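Local atomic coordinates of elongation factor G (PDB entry 2DY1), a protein that binds GTP with a magnesium ion and, as a translation elongation factor of the EF-G family, probably hydrolyses it in the course of protein synthesis. Residues 177-182 / 188-193. Residues are numbered along the deposited sequence; the frame is centred on the assembly and turned at random.
Sequences HGKAYR and EREAEV
R182 and R189 face each other as a hydrogen-bonded antiparallel pair: R182 N gives to R189 O (2.8 Å) and R189 N returns the bond to R182 O (3.0 Å). At A180 and A191 the exchange is one-sided. A191 N donates to A180 O at 2.8 Å, and in place of a second direct bond a water accepts from A180 N and donates to A191 O and E190 OE2. On one sheet face the Y181 side chain, swung with CG anti to the carbonyl carbon (chi1 -55°), brings its ring between two acidic chains: its CD2 is 3.8 Å from E190 CA, and E188 CG packs 3.9 Å from Y181 CB. With the ring gone, as in an alanine at Y181, the methylenes of E188 and E190 would probably lose the surface they pack on, and E188 could turn more freely. K179 runs extended past E190, yet K179 NZ stays 4.9 Å from E190 OE2, so attraction there is at most long-range. The other face carries A180, A191 and R182; V193 CG2 closes on A180 CB at 4.2 Å. R182 turns its guanidinium to E165 and E184 in salt bridges. This two-stranded hairpin ends the GTP-binding domain's mixed sheet: strand 187-191 is outermost, strand 179-184 pairs inward with strand 168-174, and R182 and A191 touch L163 of strand 156-165.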
# COMPACT_ATOMS: atom_id res chain seq x y z
N HIS A 177 32.97 -2.00 23.03
CA HIS A 177 33.58 -2.35 24.30
C HIS A 177 34.60 -3.47 24.27
O HIS A 177 35.26 -3.74 25.27
CB HIS A 177 32.49 -2.68 25.32
CG HIS A 177 31.43 -1.63 25.43
ND1 HIS A 177 31.60 -0.46 26.13
CD2 HIS A 177 30.18 -1.57 24.90
CE1 HIS A 177 30.51 0.28 26.03
NE2 HIS A 177 29.64 -0.37 25.28
N GLY A 178 34.76 -4.12 23.12
CA GLY A 178 35.72 -5.21 23.02
C GLY A 178 35.40 -6.32 23.99
O GLY A 178 36.27 -6.87 24.66
N LYS A 179 34.11 -6.65 24.08
CA LYS A 179 33.67 -7.70 24.97
C LYS A 179 32.79 -8.64 24.17
O LYS A 179 32.21 -8.24 23.16
CB LYS A 179 32.90 -7.12 26.15
CG LYS A 179 33.78 -6.31 27.10
CD LYS A 179 33.06 -5.95 28.38
CE LYS A 179 33.96 -5.11 29.28
NZ LYS A 179 33.25 -4.67 30.51
N ALA A 180 32.72 -9.88 24.60
CA ALA A 180 31.93 -10.87 23.89
C ALA A 180 30.98 -11.57 24.85
O ALA A 180 31.22 -11.63 26.07
CB ALA A 180 32.85 -11.89 23.23
N TYR A 181 29.89 -12.10 24.29
CA TYR A 181 28.88 -12.77 25.08
C TYR A 181 28.36 -13.98 24.33
O TYR A 181 28.04 -13.88 23.15
CB TYR A 181 27.70 -11.82 25.33
CG TYR A 181 28.14 -10.53 25.97
CD1 TYR A 181 28.57 -9.46 25.19
CD2 TYR A 181 28.22 -10.41 27.36
CE1 TYR A 181 29.09 -8.30 25.78
CE2 TYR A 181 28.74 -9.26 27.96
CZ TYR A 181 29.17 -8.21 27.17
OH TYR A 181 29.67 -7.08 27.77
N ARG A 182 28.27 -15.11 25.02
CA ARG A 182 27.75 -16.31 24.38
C ARG A 182 26.41 -16.65 24.99
O ARG A 182 26.13 -16.31 26.14
CB ARG A 182 28.73 -17.49 24.55
CG ARG A 182 28.80 -18.05 25.95
CD ARG A 182 29.85 -19.18 26.04
NE ARG A 182 29.69 -20.25 25.07
CZ ARG A 182 28.85 -21.28 25.19
NH1 ARG A 182 28.07 -21.40 26.26
NH2 ARG A 182 28.79 -22.19 24.23
N GLU A 188 22.62 -15.39 28.55
CA GLU A 188 23.90 -14.81 28.20
C GLU A 188 24.99 -14.87 29.29
O GLU A 188 24.70 -14.67 30.46
CB GLU A 188 23.62 -13.36 27.82
CG GLU A 188 24.78 -12.42 27.77
CD GLU A 188 24.30 -10.98 27.84
OE1 GLU A 188 24.03 -10.51 28.97
OE2 GLU A 188 24.17 -10.33 26.78
N ARG A 189 26.22 -15.17 28.88
CA ARG A 189 27.37 -15.13 29.80
C ARG A 189 28.50 -14.52 29.01
O ARG A 189 28.62 -14.75 27.81
CB ARG A 189 27.85 -16.49 30.22
CG ARG A 189 26.90 -17.39 31.08
CD ARG A 189 26.73 -16.97 32.57
NE ARG A 189 27.96 -16.90 33.40
CZ ARG A 189 28.46 -17.83 34.23
NH1 ARG A 189 29.55 -17.57 34.94
NH2 ARG A 189 27.90 -19.02 34.26
N GLU A 190 29.33 -13.71 29.68
CA GLU A 190 30.45 -13.07 29.00
C GLU A 190 31.44 -14.15 28.56
O GLU A 190 31.61 -15.17 29.22
CB GLU A 190 31.17 -12.07 29.92
CG GLU A 190 32.15 -11.19 29.13
CD GLU A 190 32.76 -10.05 29.94
OE1 GLU A 190 32.31 -9.77 31.07
OE2 GLU A 190 33.70 -9.42 29.42
N ALA A 191 32.07 -13.90 27.43
CA ALA A 191 33.04 -14.81 26.86
C ALA A 191 34.23 -13.98 26.44
O ALA A 191 34.17 -12.74 26.41
CB ALA A 191 32.43 -15.54 25.65
N GLU A 192 35.34 -14.65 26.11
CA GLU A 192 36.51 -13.92 25.67
C GLU A 192 36.42 -13.69 24.17
O GLU A 192 35.83 -14.51 23.46
CB GLU A 192 37.78 -14.75 25.94
CG GLU A 192 38.02 -15.04 27.38
CD GLU A 192 38.77 -13.91 28.06
OE1 GLU A 192 38.81 -12.79 27.50
OE2 GLU A 192 39.31 -14.15 29.15
N VAL A 193 36.99 -12.59 23.69
CA VAL A 193 37.02 -12.34 22.26
C VAL A 193 38.09 -13.33 21.80
O VAL A 193 39.21 -13.32 22.31
CB VAL A 193 37.49 -10.92 21.90
CG1 VAL A 193 37.71 -10.83 20.40
CG2 VAL A 193 36.47 -9.88 22.36
O HOH W 1 34.64 -10.23 26.97